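Extracellular sialidase/neuraminidase, putative (Aspergillus fumigatus, PDB 2XZI) probably hydrolyses glycosidic linkages of terminal sialic acids as a secreted fungal sialidase, with a preference for the deaminated sugar KDN. Local coordinates at residues A[53-57]-A[102-107]; A[321-327]-A[379-384]. All blocks are in the same frame, centred on the assembly; numbering follows the deposited sequence.

Contact 1 (A[53-57]-A[102-107])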
ATOM      1  N   ALA A  53      -1.547  -5.376  -9.036  1.00  4.54           N
ATOM      2  CA  ALA A  53      -0.437  -4.884  -8.220  1.00  4.63           C
ATOM      3  C   ALA A  53       0.075  -3.560  -8.770  1.00  4.56           C
ATOM      4  O   ALA A  53       0.426  -3.470  -9.957  1.00  5.19           O
ATOM      5  CB  ALA A  53       0.675  -5.929  -8.204  1.00  5.77           C
ATOM      6  N   PHE A  54       0.134  -2.546  -7.910  1.00  4.70           N
ATOM      7  CA  PHE A  54       0.552  -1.199  -8.266  1.00  4.56           C
ATOM      8  C   PHE A  54       1.832  -0.832  -7.554  1.00  4.11           C
ATOM      9  O   PHE A  54       2.137  -1.365  -6.479  1.00  4.80           O
ATOM     10  CB  PHE A  54      -0.504  -0.180  -7.856  1.00  5.27           C
ATOM     11  CG  PHE A  54      -1.871  -0.462  -8.394  1.00  3.49           C
ATOM     12  CD1 PHE A  54      -2.763  -1.255  -7.677  1.00  4.76           C
ATOM     13  CD2 PHE A  54      -2.289   0.087  -9.589  1.00  3.31           C
ATOM     14  CE1 PHE A  54      -4.050  -1.523  -8.180  1.00  4.49           C
ATOM     15  CE2 PHE A  54      -3.576  -0.183 -10.094  1.00  5.52           C
ATOM     16  CZ  PHE A  54      -4.451  -0.967  -9.374  1.00  4.21           C
ATOM     17  N   ALA A  55       2.586   0.081  -8.154  1.00  4.77           N
ATOM     18  CA  ALA A  55       3.779   0.610  -7.510  1.00  4.65           C
ATOM     19  C   ALA A  55       4.145   1.960  -8.117  1.00  4.04           C
ATOM     20  O   ALA A  55       3.640   2.343  -9.199  1.00  4.75           O
ATOM     21  CB  ALA A  55       4.939  -0.364  -7.674  1.00  4.96           C
ATOM     22  N   GLU A  56       5.017   2.677  -7.414  1.00  4.39           N
ATOM     23  CA  GLU A  56       5.700   3.815  -7.980  1.00  4.89           C
ATOM     24  C   GLU A  56       6.926   3.356  -8.739  1.00  4.88           C
ATOM     25  O   GLU A  56       7.820   2.710  -8.183  1.00  6.30           O
ATOM     26  CB  GLU A  56       6.128   4.760  -6.858  1.00  5.13           C
ATOM     27  CG  GLU A  56       4.985   5.569  -6.277  1.00  6.68           C
ATOM     28  CD  GLU A  56       5.434   6.515  -5.188  1.00  6.60           C
ATOM     29  OE1 GLU A  56       6.620   6.937  -5.190  1.00  7.12           O
ATOM     30  OE2 GLU A  56       4.588   6.859  -4.338  1.00  6.93           O
ATOM     31  N   GLY A  57       6.949   3.682 -10.027  1.00  4.32           N
ATOM     32  CA  GLY A  57       8.119   3.442 -10.876  1.00  5.07           C
ATOM     33  C   GLY A  57       8.971   4.693 -10.765  1.00  5.31           C
ATOM     34  O   GLY A  57       8.664   5.749 -11.325  1.00  5.40           O
ATOM     35  N   TRP A 102       3.898  10.941  -9.672  1.00  7.53           N
ATOM     36  CA  TRP A 102       2.609  10.276  -9.514  1.00  7.48           C
ATOM     37  C   TRP A 102       2.819   9.108  -8.563  1.00  7.28           C
ATOM     38  O   TRP A 102       3.604   8.207  -8.868  1.00  8.09           O
ATOM     39  CB  TRP A 102       2.086   9.732 -10.847  1.00  7.43           C
ATOM     40  CG  TRP A 102       1.742  10.767 -11.860  1.00  8.36           C
ATOM     41  CD1 TRP A 102       2.543  11.207 -12.865  1.00  9.29           C
ATOM     42  CD2 TRP A 102       0.518  11.507 -11.960  1.00  9.97           C
ATOM     43  NE1 TRP A 102       1.891  12.177 -13.600  1.00 11.31           N
ATOM     44  CE2 TRP A 102       0.649  12.377 -13.064  1.00  9.95           C
ATOM     45  CE3 TRP A 102      -0.682  11.510 -11.230  1.00  9.93           C
ATOM     46  CZ2 TRP A 102      -0.373  13.257 -13.454  1.00 12.57           C
ATOM     47  CZ3 TRP A 102      -1.695  12.379 -11.620  1.00 12.76           C
ATOM     48  CH2 TRP A 102      -1.533  13.236 -12.722  1.00 12.87           C
ATOM     49  N   GLY A 103       2.115   9.091  -7.435  1.00  5.92           N
ATOM     50  CA  GLY A 103       2.360   8.031  -6.464  1.00  5.75           C
ATOM     51  C   GLY A 103       1.311   7.817  -5.408  1.00  5.39           C
ATOM     52  O   GLY A 103       0.148   8.182  -5.577  1.00  5.81           O
ATOM     53  N   ASN A 104       1.748   7.215  -4.304  1.00  4.57           N
ATOM     54  CA  ASN A 104       0.844   6.832  -3.208  1.00  5.25           C
ATOM     55  C   ASN A 104      -0.362   6.000  -3.679  1.00  4.90           C
ATOM     56  O   ASN A 104      -1.505   6.318  -3.360  1.00  5.55           O
ATOM     57  CB  ASN A 104       0.351   8.079  -2.451  1.00  5.43           C
ATOM     58  CG  ASN A 104       1.394   8.649  -1.528  1.00  5.03           C
ATOM     59  OD1 ASN A 104       2.404   9.211  -1.982  1.00  5.97           O
ATOM     60  ND2 ASN A 104       1.188   8.489  -0.231  1.00  5.57           N
ATOM     61  N   PRO A 105      -0.131   4.936  -4.463  1.00  4.83           N
ATOM     62  CA  PRO A 105      -1.315   4.204  -4.919  1.00  4.75           C
ATOM     63  C   PRO A 105      -2.175   3.694  -3.762  1.00  4.13           C
ATOM     64  O   PRO A 105      -1.669   3.043  -2.841  1.00  4.62           O
ATOM     65  CB  PRO A 105      -0.713   3.021  -5.703  1.00  4.44           C
ATOM     66  CG  PRO A 105       0.647   2.860  -5.116  1.00  4.64           C
ATOM     67  CD  PRO A 105       1.112   4.245  -4.851  1.00  4.70           C
ATOM     68  N   THR A 106      -3.472   4.011  -3.811  1.00  4.47           N
ATOM     69  CA  THR A 106      -4.426   3.580  -2.783  1.00  4.57           C
ATOM     70  C   THR A 106      -5.714   3.103  -3.472  1.00  4.67           C
ATOM     71  O   THR A 106      -6.671   3.865  -3.627  1.00  4.93           O
ATOM     72  CB  THR A 106      -4.696   4.699  -1.757  1.00  4.60           C
ATOM     73  OG1 THR A 106      -3.450   5.250  -1.331  1.00  5.14           O
ATOM     74  CG2 THR A 106      -5.431   4.165  -0.534  1.00  4.70           C
ATOM     75  N   PRO A 107      -5.730   1.830  -3.883  1.00  3.77           N
ATOM     76  CA  PRO A 107      -6.861   1.250  -4.617  1.00  4.61           C
ATOM     77  C   PRO A 107      -7.961   0.740  -3.701  1.00  4.99           C
ATOM     78  O   PRO A 107      -7.698   0.354  -2.556  1.00  4.59           O
ATOM     79  CB  PRO A 107      -6.213   0.094  -5.388  1.00  5.52           C
ATOM     80  CG  PRO A 107      -5.100  -0.354  -4.476  1.00  4.20           C
ATOM     81  CD  PRO A 107      -4.552   0.936  -3.904  1.00  3.97           C
TER
HETATM   82  O   HOH W   1       4.974   7.818  -1.810  1.00 13.04           O
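Glu56 reaches across from strand 53-57 to the backbone of 102-107, where its OE2 accepts a nearly straight hydrogen bond from Asn104 N (2.9 Å, 169°). The N-H meets the anti side of the carboxylate, tilted out of its plane. With CG beside the backbone N and the chain extended beyond it (chi2 -179°), the acid spans the gap between two sheets whose backbones do not pair. This is the tight part: the bare CA of Gly103 lets OE2 come within 3.3 Å of it.

The apolar part is looser. Phe54 CB packs on Pro105 CB at 3.9 Å, and its CE1 touches Pro107 CB at the same distance. Prolines serve well here, offering carbon without an N-H to satisfy. No side is open: even water 1, 2.7 Å from Glu56 OE2 and 2.9 Å from Asn104 OD1, lies between buried residues. Arg58 forms a salt bridge with Glu56 OE1, and Asn104, near the bound KDN, is also held by Arg151 and Val185.

The two strands run nearly antiparallel (155°). Ala42 of strand 37-45 and Leu70 of strand 68-74, from the sheet of 53-57, and Leu117 of strand 115-122, from that of 102-107, complete the packing.

Contact 2 (A[321-327]-A[379-384])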
ATOM      1  N   GLY A 321       2.866 -13.798  15.389  1.00  8.48           N
ATOM      2  CA  GLY A 321       2.795 -13.976  13.950  1.00  8.18           C
ATOM      3  C   GLY A 321       4.005 -14.718  13.440  1.00  7.94           C
ATOM      4  O   GLY A 321       4.514 -15.628  14.105  1.00  8.15           O
ATOM      5  N   ARG A 322       4.461 -14.338  12.255  1.00  6.80           N
ATOM      6  CA  ARG A 322       5.614 -14.979  11.650  1.00  6.09           C
ATOM      7  C   ARG A 322       6.485 -13.967  10.904  1.00  6.36           C
ATOM      8  O   ARG A 322       5.987 -13.092  10.201  1.00  6.12           O
ATOM      9  CB  ARG A 322       5.186 -16.118  10.724  1.00  6.78           C
ATOM     10  CG  ARG A 322       6.346 -17.015  10.316  1.00  6.62           C
ATOM     11  CD  ARG A 322       5.900 -18.336   9.739  1.00  6.64           C
ATOM     12  NE  ARG A 322       7.042 -19.248   9.683  1.00  6.54           N
ATOM     13  CZ  ARG A 322       6.968 -20.538   9.379  1.00  5.72           C
ATOM     14  NH1 ARG A 322       5.805 -21.114   9.107  1.00  7.44           N
ATOM     15  NH2 ARG A 322       8.084 -21.266   9.395  1.00  7.74           N
ATOM     16  N   LYS A 323       7.792 -14.093  11.075  1.00  6.82           N
ATOM     17  CA  LYS A 323       8.731 -13.291  10.315  1.00  6.71           C
ATOM     18  C   LYS A 323       8.741 -13.722   8.870  1.00  7.04           C
ATOM     19  O   LYS A 323       8.863 -14.910   8.576  1.00  6.91           O
ATOM     20  CB  LYS A 323      10.154 -13.455  10.860  1.00  7.83           C
ATOM     21  CG  LYS A 323      10.329 -13.008  12.269  1.00  9.57           C
ATOM     22  CD  LYS A 323      11.787 -13.231  12.669  1.00 14.68           C
ATOM     23  CE  LYS A 323      12.047 -12.820  14.096  1.00 18.40           C
ATOM     24  NZ  LYS A 323      13.472 -13.076  14.485  1.00 21.49           N
ATOM     25  N   LEU A 324       8.654 -12.751   7.960  1.00  6.76           N
ATOM     26  CA  LEU A 324       8.764 -13.080   6.530  1.00  7.82           C
ATOM     27  C   LEU A 324      10.116 -13.709   6.164  1.00  8.12           C
ATOM     28  O   LEU A 324      10.194 -14.490   5.205  1.00  8.39           O
ATOM     29  CB  LEU A 324       8.478 -11.879   5.614  1.00  7.92           C
ATOM     30  CG  LEU A 324       7.104 -11.247   5.790  1.00  8.12           C
ATOM     31  CD1 LEU A 324       6.843 -10.239   4.685  1.00  8.31           C
ATOM     32  CD2 LEU A 324       5.967 -12.284   5.861  1.00  9.08           C
ATOM     33  N   GLU A 325      11.145 -13.418   6.965  1.00  8.58           N
ATOM     34  CA  GLU A 325      12.470 -13.969   6.705  0.50  9.45           C
ATOM     35  C   GLU A 325      12.521 -15.493   6.894  1.00  9.16           C
ATOM     36  O   GLU A 325      13.470 -16.135   6.467  1.00 10.02           O
ATOM     37  CB  GLU A 325      13.570 -13.224   7.489  0.50  9.62           C
ATOM     38  CG  GLU A 325      13.182 -12.702   8.865  0.50 12.37           C
ATOM     39  CD  GLU A 325      14.100 -11.589   9.366  0.50 14.47           C
ATOM     40  OE1 GLU A 325      15.338 -11.785   9.344  0.50 15.51           O
ATOM     41  OE2 GLU A 325      13.584 -10.523   9.792  0.50 13.54           O
ATOM     42  N   ASP A 326      11.481 -16.077   7.494  1.00  8.66           N
ATOM     43  CA  ASP A 326      11.363 -17.545   7.567  1.00  9.19           C
ATOM     44  C   ASP A 326      11.173 -18.173   6.183  1.00 10.23           C
ATOM     45  O   ASP A 326      11.407 -19.373   5.999  1.00 11.03           O
ATOM     46  CB  ASP A 326      10.179 -17.972   8.442  1.00  8.66           C
ATOM     47  CG  ASP A 326      10.372 -17.683   9.920  1.00  8.85           C
ATOM     48  OD1 ASP A 326      11.418 -17.139  10.316  1.00 11.03           O
ATOM     49  OD2 ASP A 326       9.436 -18.023  10.682  1.00  7.72           O
ATOM     50  N   ALA A 327      10.717 -17.363   5.225  1.00 10.77           N
ATOM     51  CA  ALA A 327      10.563 -17.772   3.835  1.00 10.62           C
ATOM     52  C   ALA A 327      11.301 -16.728   2.976  1.00 11.42           C
ATOM     53  O   ALA A 327      10.691 -16.018   2.181  1.00 10.51           O
ATOM     54  CB  ALA A 327       9.079 -17.836   3.462  1.00 10.88           C
ATOM     55  N   TRP A 379       0.560 -21.228   7.378  1.00  7.22           N
ATOM     56  CA  TRP A 379       1.959 -20.824   7.383  1.00  7.38           C
ATOM     57  C   TRP A 379       2.245 -19.840   8.525  1.00  7.39           C
ATOM     58  O   TRP A 379       3.233 -19.992   9.251  1.00  7.35           O
ATOM     59  CB  TRP A 379       2.403 -20.264   6.029  1.00  8.13           C
ATOM     60  CG  TRP A 379       3.848 -19.916   6.017  1.00  7.40           C
ATOM     61  CD1 TRP A 379       4.892 -20.760   5.779  1.00  7.44           C
ATOM     62  CD2 TRP A 379       4.420 -18.633   6.284  1.00  6.99           C
ATOM     63  NE1 TRP A 379       6.081 -20.081   5.865  1.00  7.74           N
ATOM     64  CE2 TRP A 379       5.824 -18.769   6.168  1.00  7.38           C
ATOM     65  CE3 TRP A 379       3.886 -17.372   6.597  1.00  7.01           C
ATOM     66  CZ2 TRP A 379       6.704 -17.693   6.363  1.00  7.39           C
ATOM     67  CZ3 TRP A 379       4.759 -16.297   6.772  1.00  7.14           C
ATOM     68  CH2 TRP A 379       6.152 -16.466   6.653  1.00  7.14           C
ATOM     69  N   ILE A 380       1.375 -18.853   8.720  1.00  6.97           N
ATOM     70  CA  ILE A 380       1.577 -17.901   9.808  1.00  7.29           C
ATOM     71  C   ILE A 380       1.530 -18.607  11.159  1.00  7.48           C
ATOM     72  O   ILE A 380       2.405 -18.405  12.006  1.00  7.70           O
ATOM     73  CB  ILE A 380       0.508 -16.796   9.817  1.00  7.73           C
ATOM     74  CG1 ILE A 380       0.481 -16.047   8.477  1.00  7.68           C
ATOM     75  CG2 ILE A 380       0.772 -15.810  10.959  1.00  7.03           C
ATOM     76  CD1 ILE A 380      -0.658 -14.995   8.346  1.00  6.07           C
ATOM     77  N   LEU A 381       0.492 -19.418  11.353  1.00  7.66           N
ATOM     78  CA  LEU A 381       0.223 -20.082  12.644  1.00  8.46           C
ATOM     79  C   LEU A 381       1.244 -21.136  13.055  1.00  9.21           C
ATOM     80  O   LEU A 381       1.409 -21.401  14.243  1.00  9.81           O
ATOM     81  CB  LEU A 381      -1.184 -20.684  12.646  1.00  8.14           C
ATOM     82  CG  LEU A 381      -2.295 -19.645  12.553  1.00  9.28           C
ATOM     83  CD1 LEU A 381      -3.610 -20.336  12.166  1.00 10.19           C
ATOM     84  CD2 LEU A 381      -2.408 -18.857  13.854  1.00  9.83           C
ATOM     85  N   ASN A 382       1.925 -21.726  12.081  1.00  8.71           N
ATOM     86  CA  ASN A 382       2.960 -22.716  12.351  1.00  9.17           C
ATOM     87  C   ASN A 382       4.358 -22.107  12.487  1.00  9.15           C
ATOM     88  O   ASN A 382       5.362 -22.827  12.511  1.00  9.76           O
ATOM     89  CB  ASN A 382       2.874 -23.839  11.314  1.00  9.28           C
ATOM     90  CG  ASN A 382       1.699 -24.763  11.596  1.00 10.60           C
ATOM     91  OD1 ASN A 382       1.707 -25.504  12.582  1.00 13.17           O
ATOM     92  ND2 ASN A 382       0.672 -24.715  10.747  1.00  9.17           N
ATOM     93  N   GLY A 383       4.420 -20.781  12.607  1.00  9.13           N
ATOM     94  CA  GLY A 383       5.680 -20.077  12.827  1.00  9.34           C
ATOM     95  C   GLY A 383       6.292 -20.482  14.164  1.00  9.61           C
ATOM     96  O   GLY A 383       5.556 -20.793  15.106  1.00 10.10           O
ATOM     97  N   PRO A 384       7.631 -20.473  14.254  1.00  9.74           N
ATOM     98  CA  PRO A 384       8.363 -20.976  15.422  1.00  9.97           C
ATOM     99  C   PRO A 384       8.254 -20.084  16.662  1.00 11.10           C
ATOM    100  O   PRO A 384       8.682 -20.491  17.736  1.00 10.14           O
ATOM    101  CB  PRO A 384       9.810 -21.018  14.916  1.00 10.63           C
ATOM    102  CG  PRO A 384       9.875 -19.934  13.929  1.00 10.66           C
ATOM    103  CD  PRO A 384       8.554 -20.008  13.205  1.00  9.51           C
TER
HETATM  104  O   HOH W   2       8.787 -21.163   5.593  1.00 15.94           O
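Arg322 and Trp379, the two residues with most surface buried here, lie one on the other: the guanidinium rests flat on the indole, the planes only 11° apart. The arginine runs nearly straight from CG to NE, crossing the tryptophan side chain at about a right angle, so that successive parts of it use different parts of the ring. Its CD sits over the six-membered ring in a CH-pi contact, 3.4 Å from the centroid, while CZ lies 4.0 Å from the centre of the five-membered ring in a cation-pi arrangement. An aliphatic stem ending in a flat cation suits a broad aromatic surface of this kind.

The edge of the guanidinium is used as well. NH1 donates to Trp379 O at 2.8 Å; the acceptor oxygen lies in the guanidinium plane, while NH1 is tilted 18° from the carbonyl plane. NE gives a hydrogen bond of 2.9 Å to Asp326 OD2, through the anti lone pair of that oxygen, within a salt bridge. Together these two bonds fix the rotation of the group and hold it flat on the indole.

On the opposite face lies Gly383, just beyond the helix end, whose lack of a side chain lets its CA come to 3.5 Å from Arg322 NE. Around the indole, Ala327 CB touches CZ2 at 3.8 Å, its small methyl fitting close to the ring, and Trp379 NE1 donates to water 2, which in turn donates to Asp326 O. His12 and Phe375 also meet this tryptophan.

Carboxylate and main-chain carbonyl thus probably offset the cost of partly burying the cation, and the end of strand 322-323 and the 3-10 turn after it are joined to the C-terminal helix by polar and dispersive forces together.

Contact 1 closes before contact 2 opens along the chain, and the two share no strand; their centres are 27 Å apart and their nearest atoms about 15 Å. Contact 1 lies near the middle of the molecule, joining the sheet of strands 37-45 to 92-93 with the one that starts at 101-109, beside bound KDN. Contact 2 is peripheral, its centre about 21 Å from that of the chain, where strand 322-323, outermost in its sheet, meets helix 377-381 near the C-terminus. One contact therefore packs successive sheets of the beta-propeller close to the ligand, whereas the other joins the sheet that ends in 322-323 to the C-terminal helix, which follows strand 368-375 of the last sheet.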